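Local coordinates for protein NH(3)-dependent NAD(+) synthetase (Francisella tularensis subsp. holarctica LVS, PDB 3FIU) that belongs to the NAD synthase family and has the HUP-type alpha/beta fold, in which a parallel sheet is packed between helices, at residues V50-D64 with I78-Q91. Numbering follows the deposited sequence.
Sequences VKTGLPTTALILPSD and IEMLNIEHYTISIQ. With AMP (adenosine monophosphate), chain G.
Ile83 has chi1 at 55°, so CG1 sits between its backbone N and carbonyl carbon; this carries CD1 to Ala58 CB at 3.7 Å and leaves CG2 against Val50 CG2 at 3.5 Å. The contact is a worked example of the beta-alpha-beta unit: strand 56-60, helix 68-81 and strand 84-87, the strands parallel within 12°. Ala58 straddles His85, giving its N-H to Glu84 O and accepting from Tyr86 N; Ile60 repeats the pattern around Thr87, bonding to Tyr86 O and Ile88 N. On the face that carries Ala58 and Ile60, the crossover helix packs against the strands: Ile78 CD1 touches Ala58 CB and meets Ile60 CD1 at 3.6 Å, and Met71, Ala74 and Leu75 of the same helix also touch Ile60.

The opposite face is partly aromatic and polar. Leu59 CD2 (3.9 Å from Tyr86 CD1) and Thr57 CG2 both lie at the edge of the Tyr86 ring, near its plane, while the phenol OH donates to Glu84 OE2 at 2.6 Å, tethering the ring's outer end. A water spans Glu84 OE1 and Thr57 OG1, which also bonds to Tyr131 and Arg137. Ser103 of the second subunit packs on Tyr86.

The pocket for adenosine monophosphate begins at the C-terminal end of strand 56-60. Leu61 N, in the segment continuing strand 56-60, hydrogen-bonds to N1 of adenosine monophosphate at 2.9 Å, a backbone contact with the adenine, and Leu61 CB packs on Ile90 CG2. Farther on, Ile90 N bonds to Pro62 O, and Ser89 OG caps the next helix by accepting from Gln91 N. Bent at chi2, the Gln91 side chain folds back over the Asp64 carboxylate, and Asp64 N donates to Gln91 OE1 at 2.8 Å from 41° above the amide's carbonyl plane.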
loop_
_atom_site.group_PDB
_atom_site.type_symbol
_atom_site.label_atom_id
_atom_site.label_comp_id
_atom_site.label_asym_id
_atom_site.label_seq_id
_atom_site.Cartn_x
_atom_site.Cartn_y
_atom_site.Cartn_z
ATOM N N VAL A 50 8.871 8.442 -20.573
ATOM C CA VAL A 50 9.940 9.211 -21.213
ATOM C C VAL A 50 9.412 10.069 -22.367
ATOM O O VAL A 50 9.849 11.209 -22.538
ATOM C CB VAL A 50 11.104 8.320 -21.676
ATOM C CG1 VAL A 50 12.072 9.145 -22.499
ATOM C CG2 VAL A 50 11.811 7.755 -20.445
ATOM N N LYS A 51 8.460 9.529 -23.128
ATOM C CA LYS A 51 7.881 10.247 -24.275
ATOM C C LYS A 51 7.079 11.497 -23.918
ATOM O O LYS A 51 6.874 12.363 -24.774
ATOM C CB LYS A 51 7.008 9.315 -25.108
ATOM C CG LYS A 51 7.811 8.301 -25.930
ATOM C CD LYS A 51 7.198 8.085 -27.287
ATOM C CE LYS A 51 8.114 7.254 -28.156
ATOM N NZ LYS A 51 9.327 8.013 -28.555
ATOM N N THR A 52 6.617 11.608 -22.672
ATOM C CA THR A 52 5.926 12.828 -22.224
ATOM C C THR A 52 6.866 14.034 -22.188
ATOM O O THR A 52 6.406 15.166 -22.122
ATOM C CB THR A 52 5.359 12.708 -20.771
ATOM O OG1 THR A 52 6.442 12.655 -19.836
ATOM C CG2 THR A 52 4.428 11.499 -20.606
ATOM N N GLY A 53 8.174 13.776 -22.181
ATOM C CA GLY A 53 9.185 14.818 -21.986
ATOM C C GLY A 53 9.315 15.327 -20.553
ATOM O O GLY A 53 10.101 16.241 -20.293
ATOM N N LEU A 54 8.546 14.759 -19.621
ATOM C CA LEU A 54 8.679 15.105 -18.199
ATOM C C LEU A 54 9.781 14.276 -17.539
ATOM O O LEU A 54 10.031 13.163 -17.978
ATOM C CB LEU A 54 7.358 14.909 -17.460
ATOM C CG LEU A 54 6.147 15.732 -17.950
ATOM C CD1 LEU A 54 4.855 15.116 -17.428
ATOM C CD2 LEU A 54 6.282 17.174 -17.504
ATOM N N PRO A 55 10.465 14.837 -16.516
ATOM C CA PRO A 55 11.508 14.117 -15.779
ATOM C C PRO A 55 11.037 12.719 -15.395
ATOM O O PRO A 55 9.933 12.555 -14.885
ATOM C CB PRO A 55 11.707 14.969 -14.527
ATOM C CG PRO A 55 11.429 16.384 -14.995
ATOM C CD PRO A 55 10.306 16.226 -16.031
ATOM N N THR A 56 11.872 11.721 -15.652
ATOM C CA THR A 56 11.474 10.321 -15.468
ATOM C C THR A 56 12.692 9.611 -14.882
ATOM O O THR A 56 13.755 9.659 -15.472
ATOM C CB THR A 56 11.094 9.640 -16.814
ATOM O OG1 THR A 56 9.900 10.237 -17.348
ATOM C CG2 THR A 56 10.827 8.117 -16.616
ATOM N N THR A 57 12.531 8.955 -13.743
ATOM C CA THR A 57 13.672 8.232 -13.136
ATOM C C THR A 57 13.307 6.779 -12.995
ATOM O O THR A 57 12.167 6.464 -12.601
ATOM C CB THR A 57 13.961 8.826 -11.732
ATOM O OG1 THR A 57 14.361 10.188 -11.890
ATOM C CG2 THR A 57 15.077 8.046 -10.947
ATOM N N ALA A 58 14.284 5.896 -13.245
ATOM C CA ALA A 58 14.095 4.463 -13.035
ATOM C C ALA A 58 14.874 3.950 -11.835
ATOM O O ALA A 58 16.038 4.294 -11.655
ATOM C CB ALA A 58 14.499 3.674 -14.277
ATOM N N LEU A 59 14.236 3.107 -11.025
ATOM C CA LEU A 59 14.943 2.422 -9.978
ATOM C C LEU A 59 15.087 0.951 -10.361
ATOM O O LEU A 59 14.121 0.306 -10.721
ATOM C CB LEU A 59 14.209 2.559 -8.631
ATOM C CG LEU A 59 13.917 3.970 -8.144
ATOM C CD1 LEU A 59 13.387 3.896 -6.684
ATOM C CD2 LEU A 59 15.189 4.834 -8.249
ATOM N N ILE A 60 16.309 0.442 -10.283
ATOM C CA ILE A 60 16.540 -0.996 -10.358
ATOM C C ILE A 60 16.806 -1.510 -8.962
ATOM O O ILE A 60 17.715 -1.040 -8.271
ATOM C CB ILE A 60 17.695 -1.327 -11.297
ATOM C CG1 ILE A 60 17.417 -0.767 -12.693
ATOM C CG2 ILE A 60 18.003 -2.889 -11.315
ATOM C CD1 ILE A 60 18.594 -0.958 -13.654
ATOM N N LEU A 61 16.024 -2.511 -8.554
ATOM C CA LEU A 61 15.947 -2.886 -7.142
ATOM C C LEU A 61 16.089 -4.390 -6.957
ATOM O O LEU A 61 15.144 -5.067 -6.493
ATOM C CB LEU A 61 14.617 -2.370 -6.531
ATOM C CG LEU A 61 14.464 -0.857 -6.658
ATOM C CD1 LEU A 61 13.034 -0.377 -6.297
ATOM C CD2 LEU A 61 15.493 -0.231 -5.713
ATOM N N PRO A 62 17.271 -4.928 -7.304
ATOM C CA PRO A 62 17.426 -6.379 -7.203
ATOM C C PRO A 62 17.495 -6.925 -5.775
ATOM O O PRO A 62 18.023 -6.277 -4.863
ATOM C CB PRO A 62 18.745 -6.635 -7.937
ATOM C CG PRO A 62 19.492 -5.353 -7.867
ATOM C CD PRO A 62 18.494 -4.259 -7.804
ATOM N N SER A 63 16.983 -8.133 -5.587
ATOM C CA SER A 63 17.317 -8.908 -4.398
ATOM C C SER A 63 18.247 -10.031 -4.854
ATOM O O SER A 63 18.488 -10.192 -6.042
ATOM C CB SER A 63 16.061 -9.491 -3.781
ATOM O OG SER A 63 15.498 -10.462 -4.671
ATOM N N ASP A 64 18.776 -10.817 -3.928
ATOM C CA ASP A 64 19.653 -11.906 -4.345
ATOM C C ASP A 64 18.915 -12.953 -5.177
ATOM O O ASP A 64 19.553 -13.691 -5.897
ATOM C CB ASP A 64 20.356 -12.528 -3.139
ATOM C CG ASP A 64 21.415 -11.601 -2.554
ATOM O OD1 ASP A 64 21.722 -10.544 -3.167
ATOM O OD2 ASP A 64 21.938 -11.932 -1.479
ATOM N N ILE A 78 17.485 1.797 -19.826
ATOM C CA ILE A 78 17.840 3.087 -19.242
ATOM C C ILE A 78 18.873 3.839 -20.126
ATOM O O ILE A 78 18.717 5.042 -20.371
ATOM C CB ILE A 78 18.348 2.879 -17.806
ATOM C CG1 ILE A 78 17.170 2.610 -16.833
ATOM C CG2 ILE A 78 19.238 4.046 -17.326
ATOM C CD1 ILE A 78 17.641 1.985 -15.497
ATOM N N GLU A 79 19.916 3.135 -20.570
ATOM C CA GLU A 79 20.939 3.720 -21.459
ATOM C C GLU A 79 20.304 4.267 -22.738
ATOM O O GLU A 79 20.623 5.377 -23.188
ATOM C CB GLU A 79 22.043 2.694 -21.774
ATOM C CG GLU A 79 23.002 2.445 -20.568
ATOM C CD GLU A 79 23.651 1.052 -20.534
ATOM O OE1 GLU A 79 23.579 0.310 -21.534
ATOM O OE2 GLU A 79 24.244 0.696 -19.482
ATOM N N MET A 80 19.403 3.478 -23.322
ATOM C CA MET A 80 18.709 3.868 -24.555
ATOM C C MET A 80 17.824 5.114 -24.364
ATOM O O MET A 80 17.720 5.983 -25.255
ATOM C CB MET A 80 17.871 2.680 -25.044
ATOM C CG MET A 80 17.030 2.964 -26.272
ATOM S SD MET A 80 16.052 1.513 -26.758
ATOM C CE MET A 80 14.463 2.317 -26.859
ATOM N N LEU A 81 17.176 5.176 -23.205
ATOM C CA LEU A 81 16.236 6.237 -22.868
ATOM C C LEU A 81 16.922 7.470 -22.324
ATOM O O LEU A 81 16.309 8.536 -22.273
ATOM C CB LEU A 81 15.271 5.724 -21.807
ATOM C CG LEU A 81 13.874 5.196 -22.173
ATOM C CD1 LEU A 81 13.647 4.933 -23.677
ATOM C CD2 LEU A 81 13.455 4.019 -21.286
ATOM N N ASN A 82 18.160 7.303 -21.868
ATOM C CA ASN A 82 18.970 8.394 -21.332
ATOM C C ASN A 82 18.305 9.015 -20.115
ATOM O O ASN A 82 18.140 10.231 -20.043
ATOM C CB ASN A 82 19.246 9.465 -22.399
ATOM C CG ASN A 82 20.268 9.017 -23.418
ATOM O OD1 ASN A 82 21.454 9.035 -23.151
ATOM N ND2 ASN A 82 19.802 8.570 -24.573
ATOM N N ILE A 83 17.880 8.167 -19.183
ATOM C CA ILE A 83 17.207 8.660 -17.987
ATOM C C ILE A 83 18.036 8.539 -16.723
ATOM O O ILE A 83 18.895 7.652 -16.602
ATOM C CB ILE A 83 15.781 8.031 -17.793
ATOM C CG1 ILE A 83 15.821 6.503 -17.787
ATOM C CG2 ILE A 83 14.832 8.567 -18.873
ATOM C CD1 ILE A 83 14.525 5.861 -17.289
ATOM N N GLU A 84 17.775 9.456 -15.790
ATOM C CA GLU A 84 18.217 9.308 -14.412
ATOM C C GLU A 84 17.813 7.923 -13.869
ATOM O O GLU A 84 16.694 7.459 -14.087
ATOM C CB GLU A 84 17.576 10.397 -13.532
ATOM C CG GLU A 84 18.239 10.520 -12.131
ATOM C CD GLU A 84 17.623 11.616 -11.263
ATOM O OE1 GLU A 84 16.978 12.549 -11.825
ATOM O OE2 GLU A 84 17.765 11.523 -10.017
ATOM N N HIS A 85 18.729 7.264 -13.170
ATOM C CA HIS A 85 18.421 5.951 -12.616
ATOM C C HIS A 85 19.319 5.616 -11.446
ATOM O O HIS A 85 20.411 6.172 -11.308
ATOM C CB HIS A 85 18.628 4.885 -13.713
ATOM C CG HIS A 85 20.038 4.841 -14.204
ATOM N ND1 HIS A 85 20.561 5.805 -15.042
ATOM C CD2 HIS A 85 21.057 4.003 -13.907
ATOM C CE1 HIS A 85 21.832 5.536 -15.279
ATOM N NE2 HIS A 85 22.155 4.443 -14.608
ATOM N N TYR A 86 18.877 4.686 -10.616
ATOM C CA TYR A 86 19.697 4.144 -9.534
ATOM C C TYR A 86 19.487 2.650 -9.445
ATOM O O TYR A 86 18.361 2.152 -9.631
ATOM C CB TYR A 86 19.321 4.810 -8.197
ATOM C CG TYR A 86 19.429 6.317 -8.298
ATOM C CD1 TYR A 86 18.349 7.082 -8.767
ATOM C CD2 TYR A 86 20.626 6.969 -7.991
ATOM C CE1 TYR A 86 18.446 8.437 -8.916
ATOM C CE2 TYR A 86 20.730 8.347 -8.125
ATOM C CZ TYR A 86 19.638 9.068 -8.583
ATOM O OH TYR A 86 19.733 10.422 -8.751
ATOM N N THR A 87 20.577 1.935 -9.219
ATOM C CA THR A 87 20.539 0.513 -8.945
ATOM C C THR A 87 20.862 0.280 -7.490
ATOM O O THR A 87 21.986 0.562 -7.019
ATOM C CB THR A 87 21.516 -0.273 -9.838
ATOM O OG1 THR A 87 21.261 0.012 -11.223
ATOM C CG2 THR A 87 21.372 -1.792 -9.564
ATOM N N ILE A 88 19.887 -0.231 -6.760
ATOM C CA ILE A 88 20.034 -0.409 -5.304
ATOM C C ILE A 88 19.623 -1.818 -4.890
ATOM O O ILE A 88 18.477 -2.223 -5.120
ATOM C CB ILE A 88 19.213 0.635 -4.508
ATOM C CG1 ILE A 88 19.677 2.053 -4.844
ATOM C CG2 ILE A 88 19.289 0.365 -2.991
ATOM C CD1 ILE A 88 18.683 3.125 -4.474
ATOM N N SER A 89 20.550 -2.564 -4.285
ATOM C CA SER A 89 20.181 -3.881 -3.761
ATOM C C SER A 89 19.230 -3.707 -2.583
ATOM O O SER A 89 19.506 -2.930 -1.660
ATOM C CB SER A 89 21.385 -4.673 -3.286
ATOM O OG SER A 89 20.966 -5.943 -2.789
ATOM N N ILE A 90 18.127 -4.463 -2.606
ATOM C CA ILE A 90 17.176 -4.432 -1.509
ATOM C C ILE A 90 17.528 -5.498 -0.502
ATOM O O ILE A 90 16.832 -5.661 0.517
ATOM C CB ILE A 90 15.679 -4.565 -2.006
ATOM C CG1 ILE A 90 15.397 -5.986 -2.542
ATOM C CG2 ILE A 90 15.399 -3.503 -3.051
ATOM C CD1 ILE A 90 13.918 -6.301 -2.721
ATOM N N GLN A 91 18.616 -6.226 -0.758
ATOM C CA GLN A 91 18.939 -7.369 0.096
ATOM C C GLN A 91 19.210 -7.007 1.578
ATOM O O GLN A 91 18.707 -7.688 2.471
ATOM C CB GLN A 91 20.056 -8.262 -0.520
ATOM C CG GLN A 91 20.171 -9.686 0.099
ATOM C CD GLN A 91 18.946 -10.541 -0.189
ATOM O OE1 GLN A 91 18.302 -10.379 -1.224
ATOM N NE2 GLN A 91 18.598 -11.436 0.743
HETATM P P AMP G . 6.118 -8.585 -12.099
HETATM O O1P AMP G . 4.834 -8.282 -12.849
HETATM O O2P AMP G . 5.849 -9.198 -10.715
HETATM O O3P AMP G . 7.227 -9.261 -12.826
HETATM O "O5'" AMP G . 6.717 -7.141 -11.645
HETATM C "C5'" AMP G . 5.810 -6.125 -11.169
HETATM C "C4'" AMP G . 6.563 -4.807 -11.119
HETATM O "O4'" AMP G . 7.434 -4.746 -9.982
HETATM C "C3'" AMP G . 7.502 -4.597 -12.299
HETATM O "O3'" AMP G . 6.744 -4.140 -13.411
HETATM C "C2'" AMP G . 8.448 -3.531 -11.754
HETATM O "O2'" AMP G . 7.886 -2.207 -11.895
HETATM C "C1'" AMP G . 8.559 -3.910 -10.275
HETATM N N9 AMP G . 9.773 -4.739 -10.087
HETATM C C8 AMP G . 9.843 -6.094 -10.003
HETATM N N7 AMP G . 11.127 -6.511 -9.846
HETATM C C5 AMP G . 11.896 -5.396 -9.862
HETATM C C6 AMP G . 13.338 -5.121 -9.723
HETATM N N6 AMP G . 14.225 -6.136 -9.598
HETATM N N1 AMP G . 13.696 -3.823 -9.760
HETATM C C2 AMP G . 12.836 -2.795 -9.913
HETATM N N3 AMP G . 11.489 -2.962 -10.028
HETATM C C4 AMP G . 11.003 -4.235 -10.002
HETATM O O HOH W 1 15.741 11.328 -16.268
HETATM O O HOH W 2 15.053 12.684 -13.696
HETATM O O HOH W 3 20.701 -7.932 -4.826
#